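Local coordinates for beta-galactosidase (Bacillus circulans subsp. alkalophilus, PDB 3TTY) that releases terminal beta-D-galactose residues from beta-galactosides as a glycoside hydrolase built on a TIM barrel, and probably works as a trimer, at the interface of chains A and B. Numbering follows the deposited sequence. Chains: chain A/B, Beta-galactosidase.

Contact 1: the interface of chains A and B. Residues chain A 188-189, 191, 196, 205; chain B 85, 87, 108-110.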
loop_
_atom_site.group_PDB
_atom_site.type_symbol
_atom_site.label_atom_id
_atom_site.label_comp_id
_atom_site.label_asym_id
_atom_site.label_seq_id
_atom_site.Cartn_x
_atom_site.Cartn_y
_atom_site.Cartn_z
ATOM N N SER A 188 -11.933 -5.106 -29.001
ATOM C CA SER A 188 -13.179 -4.507 -29.482
ATOM C C SER A 188 -13.281 -3.025 -29.077
ATOM O O SER A 188 -14.313 -2.571 -28.579
ATOM C CB SER A 188 -14.378 -5.301 -28.947
ATOM O OG SER A 188 -15.605 -4.778 -29.417
ATOM N N HIS A 189 -12.197 -2.282 -29.286
ATOM C CA HIS A 189 -12.146 -0.884 -28.867
ATOM C C HIS A 189 -12.523 0.118 -29.960
ATOM O O HIS A 189 -12.399 1.332 -29.766
ATOM C CB HIS A 189 -10.788 -0.551 -28.257
ATOM C CG HIS A 189 -10.796 -0.563 -26.764
ATOM N ND1 HIS A 189 -11.286 -1.623 -26.030
ATOM C CD2 HIS A 189 -10.411 0.369 -25.861
ATOM C CE1 HIS A 189 -11.186 -1.355 -24.742
ATOM N NE2 HIS A 189 -10.661 -0.149 -24.614
ATOM N N PHE A 191 -13.825 2.842 -32.101
ATOM C CA PHE A 191 -14.638 4.022 -31.869
ATOM C C PHE A 191 -15.406 4.439 -33.122
ATOM O O PHE A 191 -14.823 4.553 -34.195
ATOM C CB PHE A 191 -13.743 5.156 -31.389
ATOM C CG PHE A 191 -13.197 4.928 -30.023
ATOM C CD1 PHE A 191 -14.038 4.952 -28.926
ATOM C CD2 PHE A 191 -11.861 4.658 -29.834
ATOM C CE1 PHE A 191 -13.550 4.723 -27.663
ATOM C CE2 PHE A 191 -11.369 4.418 -28.565
ATOM C CZ PHE A 191 -12.223 4.459 -27.482
ATOM N N GLU A 196 -17.404 8.786 -27.725
ATOM C CA GLU A 196 -17.263 7.471 -27.108
ATOM C C GLU A 196 -15.921 7.324 -26.376
ATOM O O GLU A 196 -15.729 6.409 -25.571
ATOM C CB GLU A 196 -17.382 6.389 -28.174
ATOM C CG GLU A 196 -18.785 6.223 -28.715
ATOM C CD GLU A 196 -18.805 5.476 -30.035
ATOM O OE1 GLU A 196 -17.768 4.870 -30.395
ATOM O OE2 GLU A 196 -19.859 5.509 -30.712
ATOM N N GLU A 205 -9.363 3.063 -18.385
ATOM C CA GLU A 205 -8.291 2.192 -18.870
ATOM C C GLU A 205 -7.124 1.989 -17.903
ATOM O O GLU A 205 -6.262 1.148 -18.142
ATOM C CB GLU A 205 -7.710 2.731 -20.180
ATOM C CG GLU A 205 -8.691 2.867 -21.321
ATOM C CD GLU A 205 -9.205 1.526 -21.848
ATOM O OE1 GLU A 205 -9.939 1.546 -22.853
ATOM O OE2 GLU A 205 -8.888 0.466 -21.261
ATOM N N HIS B 85 -17.668 -5.288 -24.508
ATOM C CA HIS B 85 -18.745 -4.586 -25.204
ATOM C C HIS B 85 -18.205 -3.395 -25.997
ATOM O O HIS B 85 -17.088 -2.952 -25.759
ATOM C CB HIS B 85 -19.822 -4.144 -24.220
ATOM C CG HIS B 85 -19.320 -3.223 -23.150
ATOM N ND1 HIS B 85 -19.374 -3.542 -21.809
ATOM C CD2 HIS B 85 -18.765 -1.989 -23.220
ATOM C CE1 HIS B 85 -18.867 -2.548 -21.103
ATOM N NE2 HIS B 85 -18.495 -1.591 -21.933
ATOM N N ALA B 87 -17.673 0.458 -27.400
ATOM C CA ALA B 87 -17.622 1.762 -26.771
ATOM C C ALA B 87 -18.945 2.501 -26.963
ATOM O O ALA B 87 -19.402 3.181 -26.037
ATOM C CB ALA B 87 -16.417 2.583 -27.295
ATOM N N PHE B 108 -16.181 3.579 -20.083
ATOM C CA PHE B 108 -15.669 2.609 -21.045
ATOM C C PHE B 108 -14.167 2.379 -20.921
ATOM O O PHE B 108 -13.373 3.334 -20.853
ATOM C CB PHE B 108 -15.953 3.043 -22.472
ATOM C CG PHE B 108 -15.397 2.106 -23.491
ATOM C CD1 PHE B 108 -16.026 0.901 -23.751
ATOM C CD2 PHE B 108 -14.236 2.415 -24.184
ATOM C CE1 PHE B 108 -15.518 0.023 -24.679
ATOM C CE2 PHE B 108 -13.722 1.527 -25.127
ATOM C CZ PHE B 108 -14.371 0.332 -25.365
ATOM N N GLY B 109 -13.780 1.108 -20.919
ATOM C CA GLY B 109 -12.376 0.743 -20.932
ATOM C C GLY B 109 -12.217 -0.694 -20.510
ATOM O O GLY B 109 -13.153 -1.285 -19.998
ATOM N N GLY B 110 -11.043 -1.261 -20.747
ATOM C CA GLY B 110 -10.758 -2.610 -20.307
ATOM C C GLY B 110 -11.608 -3.621 -21.049
ATOM O O GLY B 110 -11.881 -3.465 -22.248
HETATM O O HOH W 1 -17.894 5.048 -24.498
HETATM O O HOH W 2 -15.854 -0.341 -29.091
HETATM O O HOH W 3 -11.194 3.983 -22.632
#

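Contact 2: the interface of chains A and B. Residues chain A 513, 515-516; chain B 369-372.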
loop_
_atom_site.group_PDB
_atom_site.type_symbol
_atom_site.label_atom_id
_atom_site.label_comp_id
_atom_site.label_asym_id
_atom_site.label_seq_id
_atom_site.Cartn_x
_atom_site.Cartn_y
_atom_site.Cartn_z
ATOM N N TRP A 513 20.420 -7.322 -35.226
ATOM C CA TRP A 513 19.012 -7.647 -35.130
ATOM C C TRP A 513 18.781 -8.207 -33.752
ATOM O O TRP A 513 19.368 -9.217 -33.399
ATOM C CB TRP A 513 18.615 -8.704 -36.164
ATOM C CG TRP A 513 17.290 -9.328 -35.870
ATOM C CD1 TRP A 513 16.165 -8.686 -35.446
ATOM C CD2 TRP A 513 16.948 -10.718 -35.962
ATOM N NE1 TRP A 513 15.141 -9.585 -35.280
ATOM C CE2 TRP A 513 15.596 -10.841 -35.581
ATOM C CE3 TRP A 513 17.649 -11.865 -36.333
ATOM C CZ2 TRP A 513 14.935 -12.063 -35.554
ATOM C CZ3 TRP A 513 16.996 -13.074 -36.307
ATOM C CH2 TRP A 513 15.648 -13.167 -35.917
ATOM N N GLU A 515 16.496 -10.263 -31.612
ATOM C CA GLU A 515 15.432 -11.257 -31.770
ATOM C C GLU A 515 14.383 -11.252 -30.659
ATOM O O GLU A 515 13.185 -11.193 -30.935
ATOM C CB GLU A 515 16.025 -12.656 -31.894
ATOM C CG GLU A 515 15.000 -13.763 -31.874
ATOM C CD GLU A 515 15.632 -15.131 -32.070
ATOM O OE1 GLU A 515 16.717 -15.194 -32.675
ATOM O OE2 GLU A 515 15.054 -16.139 -31.611
ATOM N N GLU A 516 14.829 -11.342 -29.408
ATOM C CA GLU A 516 13.907 -11.370 -28.268
ATOM C C GLU A 516 14.578 -10.779 -27.037
ATOM O O GLU A 516 15.802 -10.670 -26.981
ATOM C CB GLU A 516 13.412 -12.795 -27.972
ATOM C CG GLU A 516 14.514 -13.784 -27.593
ATOM C CD GLU A 516 13.980 -15.183 -27.390
ATOM O OE1 GLU A 516 14.759 -16.065 -26.982
ATOM O OE2 GLU A 516 12.777 -15.408 -27.651
ATOM N N HIS B 369 11.932 -17.790 -38.702
ATOM C CA HIS B 369 13.324 -18.103 -38.380
ATOM C C HIS B 369 13.675 -17.557 -37.002
ATOM O O HIS B 369 14.424 -16.588 -36.844
ATOM C CB HIS B 369 14.254 -17.588 -39.477
ATOM C CG HIS B 369 13.871 -18.071 -40.840
ATOM N ND1 HIS B 369 13.844 -19.409 -41.170
ATOM C CD2 HIS B 369 13.463 -17.402 -41.947
ATOM C CE1 HIS B 369 13.454 -19.543 -42.427
ATOM N NE2 HIS B 369 13.218 -18.341 -42.921
ATOM N N THR B 370 13.133 -18.243 -36.005
ATOM C CA THR B 370 12.983 -17.712 -34.670
ATOM C C THR B 370 13.008 -18.873 -33.681
ATOM O O THR B 370 12.400 -19.919 -33.918
ATOM C CB THR B 370 11.622 -16.988 -34.574
ATOM O OG1 THR B 370 11.811 -15.574 -34.686
ATOM C CG2 THR B 370 10.948 -17.296 -33.300
ATOM N N ARG B 371 13.721 -18.693 -32.577
ATOM C CA ARG B 371 13.783 -19.714 -31.529
ATOM C C ARG B 371 12.382 -20.155 -31.121
ATOM O O ARG B 371 12.075 -21.353 -31.081
ATOM C CB ARG B 371 14.513 -19.152 -30.313
ATOM C CG ARG B 371 14.934 -20.183 -29.309
ATOM C CD ARG B 371 15.246 -19.515 -27.974
ATOM N NE ARG B 371 14.486 -20.199 -26.954
ATOM C CZ ARG B 371 13.618 -19.635 -26.128
ATOM N NH1 ARG B 371 13.405 -18.325 -26.137
ATOM N NH2 ARG B 371 12.982 -20.406 -25.270
ATOM N N VAL B 372 11.529 -19.183 -30.818
ATOM C CA VAL B 372 10.181 -19.494 -30.352
ATOM C C VAL B 372 9.384 -20.226 -31.439
ATOM O O VAL B 372 8.693 -21.201 -31.163
ATOM C CB VAL B 372 9.433 -18.228 -29.862
ATOM C CG1 VAL B 372 7.924 -18.506 -29.705
ATOM C CG2 VAL B 372 10.053 -17.708 -28.552
HETATM O O HOH W 4 12.385 -16.221 -30.542
#

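Contact 3: the interface of chains A and B. Residues chain A 161, 198, 203-204; chain B 107-108.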
loop_
_atom_site.group_PDB
_atom_site.type_symbol
_atom_site.label_atom_id
_atom_site.label_comp_id
_atom_site.label_asym_id
_atom_site.label_seq_id
_atom_site.Cartn_x
_atom_site.Cartn_y
_atom_site.Cartn_z
ATOM N N GLU A 161 -12.182 16.256 -20.512
ATOM C CA GLU A 161 -12.585 15.115 -21.321
ATOM C C GLU A 161 -13.076 15.592 -22.689
ATOM O O GLU A 161 -12.630 15.091 -23.727
ATOM C CB GLU A 161 -13.658 14.289 -20.606
ATOM C CG GLU A 161 -13.843 12.902 -21.165
ATOM C CD GLU A 161 -14.515 11.970 -20.173
ATOM O OE1 GLU A 161 -13.859 10.989 -19.753
ATOM O OE2 GLU A 161 -15.692 12.227 -19.819
ATOM N N VAL A 198 -13.147 8.263 -23.699
ATOM C CA VAL A 198 -13.130 8.859 -22.367
ATOM C C VAL A 198 -11.696 9.095 -21.888
ATOM O O VAL A 198 -10.745 8.543 -22.447
ATOM C CB VAL A 198 -13.902 8.020 -21.349
ATOM C CG1 VAL A 198 -15.402 7.982 -21.706
ATOM C CG2 VAL A 198 -13.314 6.623 -21.251
ATOM N N LEU A 203 -11.353 4.966 -13.581
ATOM C CA LEU A 203 -12.703 4.587 -13.976
ATOM C C LEU A 203 -12.706 3.876 -15.335
ATOM O O LEU A 203 -13.701 3.274 -15.707
ATOM C CB LEU A 203 -13.634 5.809 -14.035
ATOM C CG LEU A 203 -13.836 6.658 -12.766
ATOM C CD1 LEU A 203 -14.805 7.843 -12.996
ATOM C CD2 LEU A 203 -14.308 5.803 -11.591
ATOM N N SER A 204 -11.594 3.945 -16.068
ATOM C CA SER A 204 -11.604 3.534 -17.468
ATOM C C SER A 204 -10.485 2.563 -17.859
ATOM O O SER A 204 -10.643 1.372 -17.673
ATOM C CB SER A 204 -11.644 4.762 -18.390
ATOM O OG SER A 204 -10.597 5.669 -18.078
ATOM N N LYS B 107 -16.406 3.947 -16.491
ATOM C CA LYS B 107 -16.669 4.400 -17.855
ATOM C C LYS B 107 -16.133 3.332 -18.778
ATOM O O LYS B 107 -15.656 2.294 -18.312
ATOM C CB LYS B 107 -15.951 5.712 -18.156
ATOM C CG LYS B 107 -16.360 6.901 -17.298
ATOM C CD LYS B 107 -15.506 8.107 -17.686
ATOM C CE LYS B 107 -15.810 9.330 -16.829
ATOM N NZ LYS B 107 -14.896 10.442 -17.191
ATOM N N PHE B 108 -16.181 3.579 -20.083
ATOM C CA PHE B 108 -15.669 2.609 -21.045
ATOM C C PHE B 108 -14.167 2.379 -20.921
ATOM O O PHE B 108 -13.373 3.334 -20.853
ATOM C CB PHE B 108 -15.953 3.043 -22.472
ATOM C CG PHE B 108 -15.397 2.106 -23.491
ATOM C CD1 PHE B 108 -16.026 0.901 -23.751
ATOM C CD2 PHE B 108 -14.236 2.415 -24.184
ATOM C CE1 PHE B 108 -15.518 0.023 -24.679
ATOM C CE2 PHE B 108 -13.722 1.527 -25.127
ATOM C CZ PHE B 108 -14.371 0.332 -25.365
#

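Contact 1: the interface of chains A and B
OE1 of A:Glu205, packed against B:Gly109, is gripped by NE2 of A:His189, which meets its syn lone pair in the plane of the imidazole, and by a water lying 2.9 Å from the carbonyl O of B:Phe108. The other oxygen, OE2 of A:Glu205, accepts from the amide N of B:Gly110 at 2.8 Å, met from above the carboxylate plane, 42° out of it. A:Glu205 bends at its second torsion (chi2 -68°), and its CD then lies 3.4 Å from CA of B:Gly109. The imidazole so tethered at its edge offers one face to B:Phe108, the two side chains crossing obliquely; CE2 of B:Phe108 is 3.5 Å from NE2 of A:His189. The same phenyl ring has CB of B:Ala87 over the centre of one face. That methyl also touches A:Phe191 (CB of B:Ala87 to CE1 of A:Phe191, 3.6 Å), whose ring in turn meets B:Phe108. This aromatic, water-bridged seam of the A-B subunit interface probably helps hold the trimer together. Two further waters join B:Ala87 to chain A: one links its carbonyl O to that of A:Glu196, and the other lies 2.6 Å from its amide N and 2.8 Å from the carbonyl O of A:Ser188.

Contact 2: the interface of chains A and B
Two neighbouring glutamates of strand 512-519, A:Glu515 and A:Glu516, meet the first turn of helix 371-386 of chain B, each using a different part of B:Arg371. The carboxylate of A:Glu516 forms a salt bridge with the guanidinium: NH1 of B:Arg371 donates to OE1 of A:Glu516 at 2.8 Å, on the syn side of that oxygen. The guanidinium and carboxylate planes are 61° apart, and OE2 of A:Glu516 lies farther from NH1 of B:Arg371, at 3.3 Å. A:Glu515 instead caps the backbone, its OE2 accepting from the amide N of B:Arg371 at 3.0 Å, from above the carboxylate plane. A negative group at this helix start would probably be favoured by the helix dipole. This strand-to-helix-start patch of the A-B interface probably contributes to subunit assembly.

Around this pair, a water binds OE2 of both glutamates and the amide N of B:Val372, extending the cap to the next residue. Both carboxylates are carried on extended chains. A:Glu516 sets out with CG between the backbone N and the carbonyl carbon (chi1 62°). The bend of B:Arg371 at chi3 (128°) helps turn NH1 toward A:Glu516, the two side chains crossing at about a right angle. Farther out, the indole of A:Trp513 has CA of A:Glu515 over one face, 3.6 Å above its plane, and at its rim CH2 of A:Trp513 lies 3.7 Å from the carbonyl O of B:His369.

Contact 3: the interface of chains A and B
B:Lys107 and A:Glu161 point at each other tip to tip across the interface, and their ends close a salt bridge. The ammonium NZ of B:Lys107 donates to OE1 of A:Glu161 at 2.8 Å, approaching on the syn side but 27° out of the carboxylate plane; OE2 of A:Glu161 stands 3.3 Å from NZ of B:Lys107. Both side chains are extended where they meet: the lysine is stretched from CG to its tip, and the glutamate, on helix 158-172, has CG anti to the backbone N (chi1 -163°) and continues extended.

Along its length the lysine passes obliquely over A:Val198, with CD of B:Lys107 4.0 Å from CB of A:Val198, so its aliphatic stem packs while its amine end meets the carboxylate. At the base, the amide N of B:Lys107 donates to the carbonyl O of A:Leu203 at 2.9 Å, fixing the backbone from which the side chain departs. The carbonyl O of the next residue, B:Phe108, also packs against carbon: CG2 of A:Val198 and CB of A:Ser204 each lie 3.3 Å from it. An alanine in place of B:Lys107 would probably leave the A:Glu161 carboxylate without its cationic mate and open a gap beside A:Val198. Together, the bond at the lysine's root and the ion pair at its tip clamp this segment of chain B onto chain A, probably helping to hold neighbouring subunits of the trimer together.

Contact 1 and contact 3 are neighbours, the centres of their C-alpha atoms about 8 Å apart, and they share B:Phe108: its ring serves the first, while its backbone also borders the second. The B segment 107-110 thus runs through both as one continuous docking strip. Contact 2 lies about 33 Å from contact 1 and about 38 Å from contact 3, and uses strand 512-519 of A and helix 371-386 of B. Different parts of the same protein form the two faces, consistent with a closed ring of three subunits, although of these contacts it is contact 2 whose chain A residues belong to the trimerisation domain.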